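Local coordinates for protein D-hydantoinase (Ralstonia pickettii, PDB 1NFG) that probably catalyses the stereospecific, zinc-dependent hydrolysis of the cyclic amide bond in D-hydantoin derivatives, as a member of the amidohydrolase superfamily, at residues Y48-G53 / V391-E396; I5-I10 / D43-Y48; D25-Q30 / G385-I390. All coordinates share one frame; numbering follows the deposited sequence.

Contact 1 of 3, residues Y48-G53 / V391-E396; sequences YVFPGG and VLWDPE
F50 and W393 form the close-packed centre of an antiparallel strand pair. The F50 ring turns its edge to the indole face in an offset edge-to-face pair, planes 63° apart, its centroid 5.3 Å from that of the five-membered W393 ring. F50 CE2 reaches both W393 CG and CB, each at 3.5 Å. With CG anti to the backbone N, chi1 -155° turns the end of the indole outward, its CD2 lying in the plane of the F50 ring at the edge. Helices 343-352 and 358-372 enclose this face: L344 and M345 lie against W393, and V362 and F361 against F50. V391 CG2 extends the packing to G52 CA at 3.7 Å, while the reverse face carries V49 CG2 beside L392 CD2 at 3.9 Å. Reciprocal backbone bonds join Y48 to W393 and F50 to V391. Toward P395 the contact becomes partly exposed: Y48 CE2 meets P395 CB at 3.4 Å, but an Asx turn, in which D394 OD1 accepts from E396 N, leads the chain to the exposed E396. The axes of strand segments 48-51 and 391-394 come within 4.8 Å, their N-to-C directions 137° apart, as in a twisted sheet. The pair joins strand 48-58 to the return strand 390-400 in the small beta-sandwich domain of hydantoinases; 48-58 runs on toward the barrel, with zinc ligand H57 at its far end and H59 just beyond.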
loop_
_atom_site.group_PDB
_atom_site.type_symbol
_atom_site.label_atom_id
_atom_site.label_comp_id
_atom_site.label_asym_id
_atom_site.label_seq_id
_atom_site.Cartn_x
_atom_site.Cartn_y
_atom_site.Cartn_z
ATOM N N TYR A 48 -41.649 9.243 -0.609
ATOM C CA TYR A 48 -40.909 8.347 0.262
ATOM C C TYR A 48 -41.091 8.815 1.701
ATOM O O TYR A 48 -41.212 10.012 1.969
ATOM C CB TYR A 48 -39.412 8.367 -0.077
ATOM C CG TYR A 48 -39.022 7.744 -1.405
ATOM C CD1 TYR A 48 -39.418 6.448 -1.740
ATOM C CD2 TYR A 48 -38.200 8.429 -2.299
ATOM C CE1 TYR A 48 -39.002 5.850 -2.928
ATOM C CE2 TYR A 48 -37.776 7.840 -3.490
ATOM C CZ TYR A 48 -38.179 6.551 -3.796
ATOM O OH TYR A 48 -37.747 5.961 -4.964
ATOM N N VAL A 49 -41.116 7.865 2.624
ATOM C CA VAL A 49 -41.242 8.176 4.038
ATOM C C VAL A 49 -39.899 7.786 4.642
ATOM O O VAL A 49 -39.697 6.627 5.017
ATOM C CB VAL A 49 -42.361 7.339 4.700
ATOM C CG1 VAL A 49 -42.461 7.669 6.181
ATOM C CG2 VAL A 49 -43.685 7.594 3.997
ATOM N N PHE A 50 -38.984 8.753 4.716
ATOM C CA PHE A 50 -37.636 8.532 5.254
ATOM C C PHE A 50 -37.511 8.888 6.728
ATOM O O PHE A 50 -38.290 9.687 7.254
ATOM C CB PHE A 50 -36.604 9.420 4.549
ATOM C CG PHE A 50 -36.350 9.085 3.112
ATOM C CD1 PHE A 50 -36.085 7.778 2.713
ATOM C CD2 PHE A 50 -36.263 10.106 2.169
ATOM C CE1 PHE A 50 -35.726 7.496 1.385
ATOM C CE2 PHE A 50 -35.905 9.838 0.845
ATOM C CZ PHE A 50 -35.635 8.530 0.451
ATOM N N PRO A 51 -36.525 8.291 7.420
ATOM C CA PRO A 51 -36.330 8.618 8.835
ATOM C C PRO A 51 -35.796 10.057 8.794
ATOM O O PRO A 51 -35.230 10.474 7.780
ATOM C CB PRO A 51 -35.250 7.631 9.270
ATOM C CG PRO A 51 -35.516 6.445 8.424
ATOM C CD PRO A 51 -35.793 7.062 7.065
ATOM N N GLY A 52 -35.969 10.827 9.861
ATOM C CA GLY A 52 -35.471 12.196 9.838
ATOM C C GLY A 52 -33.953 12.288 9.766
ATOM O O GLY A 52 -33.242 11.500 10.395
ATOM N N GLY A 53 -33.453 13.252 8.998
ATOM C CA GLY A 53 -32.017 13.423 8.871
ATOM C C GLY A 53 -31.329 13.676 10.206
ATOM O O GLY A 53 -31.909 14.265 11.116
ATOM N N VAL A 391 -39.469 12.425 7.396
ATOM C CA VAL A 391 -39.342 13.323 6.259
ATOM C C VAL A 391 -40.100 12.698 5.107
ATOM O O VAL A 391 -39.858 11.539 4.762
ATOM C CB VAL A 391 -37.886 13.494 5.794
ATOM C CG1 VAL A 391 -37.821 14.522 4.668
ATOM C CG2 VAL A 391 -37.016 13.909 6.953
ATOM N N LEU A 392 -41.023 13.455 4.524
ATOM C CA LEU A 392 -41.793 12.974 3.387
ATOM C C LEU A 392 -41.119 13.559 2.155
ATOM O O LEU A 392 -41.214 14.760 1.881
ATOM C CB LEU A 392 -43.250 13.420 3.500
ATOM C CG LEU A 392 -43.922 12.911 4.785
ATOM C CD1 LEU A 392 -45.412 13.181 4.712
ATOM C CD2 LEU A 392 -43.659 11.412 4.970
ATOM N N TRP A 393 -40.429 12.683 1.428
ATOM C CA TRP A 393 -39.651 13.051 0.253
ATOM C C TRP A 393 -40.368 12.863 -1.081
ATOM O O TRP A 393 -41.009 11.841 -1.321
ATOM C CB TRP A 393 -38.355 12.234 0.275
ATOM C CG TRP A 393 -37.195 12.838 -0.461
ATOM C CD1 TRP A 393 -36.923 12.742 -1.798
ATOM C CD2 TRP A 393 -36.152 13.641 0.103
ATOM N NE1 TRP A 393 -35.775 13.436 -2.099
ATOM C CE2 TRP A 393 -35.282 13.997 -0.950
ATOM C CE3 TRP A 393 -35.868 14.095 1.400
ATOM C CZ2 TRP A 393 -34.146 14.790 -0.746
ATOM C CZ3 TRP A 393 -34.739 14.880 1.600
ATOM C CH2 TRP A 393 -33.892 15.219 0.531
ATOM N N ASP A 394 -40.258 13.868 -1.942
ATOM C CA ASP A 394 -40.857 13.822 -3.273
ATOM C C ASP A 394 -39.698 13.573 -4.229
ATOM O O ASP A 394 -38.988 14.505 -4.607
ATOM C CB ASP A 394 -41.509 15.161 -3.622
ATOM C CG ASP A 394 -42.245 15.121 -4.951
ATOM O OD1 ASP A 394 -41.824 14.364 -5.855
ATOM O OD2 ASP A 394 -43.245 15.859 -5.090
ATOM N N PRO A 395 -39.491 12.312 -4.635
ATOM C CA PRO A 395 -38.398 11.962 -5.547
ATOM C C PRO A 395 -38.432 12.606 -6.930
ATOM O O PRO A 395 -37.399 12.703 -7.587
ATOM C CB PRO A 395 -38.484 10.440 -5.610
ATOM C CG PRO A 395 -39.945 10.191 -5.461
ATOM C CD PRO A 395 -40.320 11.131 -4.339
ATOM N N GLU A 396 -39.600 13.059 -7.372
ATOM C CA GLU A 396 -39.711 13.665 -8.696
ATOM C C GLU A 396 -39.579 15.178 -8.709
ATOM O O GLU A 396 -39.276 15.774 -9.744
ATOM C CB GLU A 396 -41.041 13.286 -9.350
ATOM C CG GLU A 396 -41.231 11.798 -9.546
ATOM C CD GLU A 396 -39.997 11.125 -10.118
ATOM O OE1 GLU A 396 -39.457 11.617 -11.139
ATOM O OE2 GLU A 396 -39.570 10.097 -9.543
#

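Contact 2 of 3, residues I5-I10 / D43-Y48; sequences IKNGTI and DAAGRY
N7 reaches across to D43 at a corner where strand 3-6 gives way to strand 8-12. N7 CB sits 3.6 Å from D43 OD1 and almost as close to A45 CA, and chi1 of -52° keeps CG beside the backbone N, directing the amide to the carboxylate. CG then passes 3.7 Å from D43 OD1, and ND2 at the tip donates to that same oxygen at 2.9 Å. The bond is nearly straight, 168° at the hydrogen, and lies close to the amide plane of N7, yet it enters from above the carboxylate plane. A45 N also binds D43 OD1, closing an Asx turn. Backbone bonds flank this junction. A44 N donates to K6 O at 2.8 Å and T9 N to R47 O at 3.1 Å; between them the parallel register shifts by two residues, taken up by the type II turn from A44 to R47. A44, which opens the turn, packs its CB on I5 CG2 at 3.6 Å, while R47 points elsewhere, to a salt bridge with E437. K6 NZ lies 4.6 Å from D43 OD2, too far for a salt bridge between them. The chemistry is thus a solvent-side Asn-Asp hydrogen bond joined to an Asx turn: two N-H donors, meeting OD1 from opposite faces of its plane, restrict the carboxylate's rotation, and together with nearby K6 would tend to favour the ionised form of D43.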
loop_
_atom_site.group_PDB
_atom_site.type_symbol
_atom_site.label_atom_id
_atom_site.label_comp_id
_atom_site.label_asym_id
_atom_site.label_seq_id
_atom_site.Cartn_x
_atom_site.Cartn_y
_atom_site.Cartn_z
ATOM N N ILE A 5 -49.826 8.328 8.351
ATOM C CA ILE A 5 -49.220 8.669 7.071
ATOM C C ILE A 5 -49.526 7.487 6.158
ATOM O O ILE A 5 -49.055 6.364 6.387
ATOM C CB ILE A 5 -47.699 8.891 7.207
ATOM C CG1 ILE A 5 -47.441 10.049 8.175
ATOM C CG2 ILE A 5 -47.094 9.221 5.845
ATOM C CD1 ILE A 5 -45.989 10.250 8.524
ATOM N N LYS A 6 -50.331 7.750 5.132
ATOM C CA LYS A 6 -50.768 6.712 4.207
ATOM C C LYS A 6 -50.301 6.888 2.769
ATOM O O LYS A 6 -49.954 7.996 2.345
ATOM C CB LYS A 6 -52.298 6.658 4.196
ATOM C CG LYS A 6 -52.922 7.907 3.575
ATOM C CD LYS A 6 -54.429 7.815 3.449
ATOM C CE LYS A 6 -55.001 9.083 2.813
ATOM N NZ LYS A 6 -56.486 9.032 2.648
ATOM N N ASN A 7 -50.324 5.782 2.024
ATOM C CA ASN A 7 -49.963 5.764 0.606
ATOM C C ASN A 7 -48.510 6.074 0.294
ATOM O O ASN A 7 -48.174 6.384 -0.853
ATOM C CB ASN A 7 -50.830 6.753 -0.189
ATOM C CG ASN A 7 -52.311 6.566 0.058
ATOM O OD1 ASN A 7 -52.778 5.452 0.302
ATOM N ND2 ASN A 7 -53.063 7.658 -0.020
ATOM N N GLY A 8 -47.652 6.002 1.301
ATOM C CA GLY A 8 -46.256 6.295 1.065
ATOM C C GLY A 8 -45.410 5.042 1.054
ATOM O O GLY A 8 -45.868 3.957 1.429
ATOM N N THR A 9 -44.170 5.197 0.609
ATOM C CA THR A 9 -43.236 4.087 0.569
ATOM C C THR A 9 -42.205 4.321 1.663
ATOM O O THR A 9 -41.373 5.220 1.562
ATOM C CB THR A 9 -42.527 4.004 -0.795
ATOM O OG1 THR A 9 -43.508 3.881 -1.831
ATOM C CG2 THR A 9 -41.598 2.800 -0.841
ATOM N N ILE A 10 -42.285 3.519 2.717
ATOM C CA ILE A 10 -41.358 3.631 3.830
ATOM C C ILE A 10 -39.988 3.109 3.414
ATOM O O ILE A 10 -39.820 1.922 3.102
ATOM C CB ILE A 10 -41.848 2.820 5.044
ATOM C CG1 ILE A 10 -43.225 3.329 5.481
ATOM C CG2 ILE A 10 -40.827 2.910 6.180
ATOM C CD1 ILE A 10 -43.865 2.499 6.588
ATOM N N ASP A 43 -51.274 12.367 3.354
ATOM C CA ASP A 43 -51.228 11.554 2.151
ATOM C C ASP A 43 -49.829 11.605 1.544
ATOM O O ASP A 43 -49.466 12.576 0.875
ATOM C CB ASP A 43 -52.244 12.072 1.135
ATOM C CG ASP A 43 -52.584 11.042 0.078
ATOM O OD1 ASP A 43 -51.718 10.198 -0.237
ATOM O OD2 ASP A 43 -53.715 11.082 -0.445
ATOM N N ALA A 44 -49.050 10.553 1.778
ATOM C CA ALA A 44 -47.687 10.477 1.261
ATOM C C ALA A 44 -47.636 9.810 -0.113
ATOM O O ALA A 44 -46.597 9.308 -0.531
ATOM C CB ALA A 44 -46.803 9.718 2.242
ATOM N N ALA A 45 -48.765 9.816 -0.811
ATOM C CA ALA A 45 -48.850 9.215 -2.137
ATOM C C ALA A 45 -47.717 9.703 -3.038
ATOM O O ALA A 45 -47.435 10.903 -3.107
ATOM C CB ALA A 45 -50.199 9.544 -2.773
ATOM N N GLY A 46 -47.072 8.762 -3.722
ATOM C CA GLY A 46 -45.986 9.106 -4.621
ATOM C C GLY A 46 -44.759 9.672 -3.930
ATOM O O GLY A 46 -43.882 10.245 -4.582
ATOM N N ARG A 47 -44.685 9.508 -2.613
ATOM C CA ARG A 47 -43.556 10.023 -1.855
ATOM C C ARG A 47 -42.902 8.983 -0.961
ATOM O O ARG A 47 -43.505 7.966 -0.610
ATOM C CB ARG A 47 -44.000 11.212 -1.012
ATOM C CG ARG A 47 -44.391 12.429 -1.826
ATOM C CD ARG A 47 -44.897 13.524 -0.917
ATOM N NE ARG A 47 -45.124 14.778 -1.626
ATOM C CZ ARG A 47 -45.568 15.886 -1.040
ATOM N NH1 ARG A 47 -45.830 15.884 0.261
ATOM N NH2 ARG A 47 -45.743 16.996 -1.750
ATOM N N TYR A 48 -41.649 9.243 -0.609
ATOM C CA TYR A 48 -40.909 8.347 0.262
ATOM C C TYR A 48 -41.091 8.815 1.701
ATOM O O TYR A 48 -41.212 10.012 1.969
ATOM C CB TYR A 48 -39.412 8.367 -0.077
ATOM C CG TYR A 48 -39.022 7.744 -1.405
ATOM C CD1 TYR A 48 -39.418 6.448 -1.740
ATOM C CD2 TYR A 48 -38.200 8.429 -2.299
ATOM C CE1 TYR A 48 -39.002 5.850 -2.928
ATOM C CE2 TYR A 48 -37.776 7.840 -3.490
ATOM C CZ TYR A 48 -38.179 6.551 -3.796
ATOM O OH TYR A 48 -37.747 5.961 -4.964
#

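Contact 3 of 3, residues D25-Q30 / G385-I390; sequences DGKITQ and GSDADI
G26 to I28 meet the 385-390 loop at a steep angle, their end-to-end directions 102° apart, with K27 and D387 bridged through a CA-CA distance of 4.4 Å. Three backbone bonds make the junction. I28 uses both its polar atoms, N to S386 O at 3.0 Å and O from G385 N at 2.9 Å, and G26 O receives A388 N at 2.7 Å from above its carbonyl plane. A388 is the centre of an inverse gamma turn, closed by a weak bond from D389 N to D387 O, just before strand 390-400, and its CB lies against G26 O. On the buried side I28, extended through chi2 (-179°), carries CD1 to within 4.1 Å of I390 CD1; the two side chains cross, and L21 of strand 15-24 touches both. On the exposed side K27 runs as a stretched chain over the loop backbone, its CB 3.5 Å from S386 O and its CD 3.9 Å from G385 O. K27 NZ ends 5.4 Å from D387 OD1, too far for a salt bridge; the carboxylate is engaged instead through OD2, by K379 and Q378. D389 OD2 also meets K379, so one lysine links two acids of the loop. The chain returning from the barrel thus joins the N-terminal strands, consistent with a beta-sandwich domain built from both ends of the sequence.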
loop_
_atom_site.group_PDB
_atom_site.type_symbol
_atom_site.label_atom_id
_atom_site.label_comp_id
_atom_site.label_asym_id
_atom_site.label_seq_id
_atom_site.Cartn_x
_atom_site.Cartn_y
_atom_site.Cartn_z
ATOM N N ASP A 25 -48.315 9.767 20.370
ATOM C CA ASP A 25 -47.510 10.329 21.449
ATOM C C ASP A 25 -46.044 10.452 21.071
ATOM O O ASP A 25 -45.159 9.990 21.794
ATOM C CB ASP A 25 -47.650 9.490 22.724
ATOM C CG ASP A 25 -49.080 9.448 23.229
ATOM O OD1 ASP A 25 -49.795 10.462 23.054
ATOM O OD2 ASP A 25 -49.488 8.414 23.805
ATOM N N GLY A 26 -45.804 11.080 19.925
ATOM C CA GLY A 26 -44.449 11.291 19.451
ATOM C C GLY A 26 -43.713 10.060 18.965
ATOM O O GLY A 26 -42.555 10.158 18.574
ATOM N N LYS A 27 -44.365 8.905 18.988
ATOM C CA LYS A 27 -43.720 7.681 18.531
ATOM C C LYS A 27 -44.492 6.929 17.451
ATOM O O LYS A 27 -45.696 7.117 17.272
ATOM C CB LYS A 27 -43.474 6.748 19.711
ATOM C CG LYS A 27 -42.475 7.286 20.701
ATOM C CD LYS A 27 -42.175 6.265 21.768
ATOM C CE LYS A 27 -41.227 6.839 22.799
ATOM N NZ LYS A 27 -40.864 5.834 23.839
ATOM N N ILE A 28 -43.778 6.089 16.713
ATOM C CA ILE A 28 -44.402 5.278 15.682
ATOM C C ILE A 28 -44.876 4.035 16.418
ATOM O O ILE A 28 -44.067 3.263 16.940
ATOM C CB ILE A 28 -43.391 4.909 14.577
ATOM C CG1 ILE A 28 -43.064 6.161 13.759
ATOM C CG2 ILE A 28 -43.955 3.809 13.691
ATOM C CD1 ILE A 28 -42.097 5.928 12.633
ATOM N N THR A 29 -46.193 3.860 16.474
ATOM C CA THR A 29 -46.780 2.737 17.190
ATOM C C THR A 29 -47.235 1.557 16.331
ATOM O O THR A 29 -47.290 0.426 16.818
ATOM C CB THR A 29 -47.958 3.224 18.050
ATOM O OG1 THR A 29 -48.923 3.881 17.215
ATOM C CG2 THR A 29 -47.464 4.209 19.107
ATOM N N GLN A 30 -47.557 1.813 15.065
ATOM C CA GLN A 30 -47.999 0.748 14.176
ATOM C C GLN A 30 -47.695 0.993 12.702
ATOM O O GLN A 30 -47.843 2.113 12.195
ATOM C CB GLN A 30 -49.506 0.511 14.332
ATOM C CG GLN A 30 -50.036 -0.626 13.468
ATOM C CD GLN A 30 -51.546 -0.762 13.526
ATOM O OE1 GLN A 30 -52.134 -0.829 14.606
ATOM N NE2 GLN A 30 -52.182 -0.818 12.359
ATOM N N GLY A 385 -41.566 2.171 17.902
ATOM C CA GLY A 385 -40.824 2.575 19.080
ATOM C C GLY A 385 -39.952 3.779 18.787
ATOM O O GLY A 385 -39.474 4.446 19.698
ATOM N N SER A 386 -39.743 4.058 17.508
ATOM C CA SER A 386 -38.920 5.185 17.102
ATOM C C SER A 386 -39.634 6.489 17.386
ATOM O O SER A 386 -40.864 6.533 17.413
ATOM C CB SER A 386 -38.631 5.122 15.597
ATOM O OG SER A 386 -37.989 3.914 15.245
ATOM N N ASP A 387 -38.870 7.553 17.618
ATOM C CA ASP A 387 -39.494 8.848 17.804
ATOM C C ASP A 387 -40.057 9.058 16.409
ATOM O O ASP A 387 -39.488 8.568 15.439
ATOM C CB ASP A 387 -38.458 9.933 18.094
ATOM C CG ASP A 387 -37.996 9.934 19.533
ATOM O OD1 ASP A 387 -38.418 9.047 20.306
ATOM O OD2 ASP A 387 -37.202 10.833 19.889
ATOM N N ALA A 388 -41.166 9.769 16.291
ATOM C CA ALA A 388 -41.735 9.989 14.979
ATOM C C ALA A 388 -41.038 11.137 14.267
ATOM O O ALA A 388 -41.657 12.158 13.963
ATOM C CB ALA A 388 -43.228 10.257 15.094
ATOM N N ASP A 389 -39.742 10.975 14.020
ATOM C CA ASP A 389 -38.959 11.988 13.307
ATOM C C ASP A 389 -39.022 11.500 11.859
ATOM O O ASP A 389 -38.389 10.505 11.496
ATOM C CB ASP A 389 -37.514 12.007 13.814
ATOM C CG ASP A 389 -37.402 12.394 15.289
ATOM O OD1 ASP A 389 -38.429 12.428 15.999
ATOM O OD2 ASP A 389 -36.266 12.653 15.747
ATOM N N ILE A 390 -39.784 12.205 11.032
ATOM C CA ILE A 390 -39.991 11.777 9.663
ATOM C C ILE A 390 -39.863 12.850 8.594
ATOM O O ILE A 390 -40.117 14.023 8.845
ATOM C CB ILE A 390 -41.393 11.145 9.557
ATOM C CG1 ILE A 390 -41.456 9.914 10.457
ATOM C CG2 ILE A 390 -41.732 10.800 8.112
ATOM C CD1 ILE A 390 -42.841 9.341 10.578
#

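How the contacts relate
All three contacts belong to the beta-sandwich side of the subunit, away from the zinc site, but differ in depth. Contact 1 is mostly buried and relies on aromatic packing over regular antiparallel pairing; contact 2 lies nearer the surface and depends on an Asn-Asp hydrogen bond and a turn; contact 3, buried on one face, is dominated by loop-to-strand backbone bonds. Contacts 1 and 2 share Y48, and V49 N probably bonds to T9 O, placing strand 48-58 between strands 8-12 and 390-400. Contact 3 supplies the approach to strand 390-400: D389 O probably accepts from G52 N, while I390 CD1 lies 3.9 Å from I5 CD1, joining contacts 2 and 3 through apolar packing.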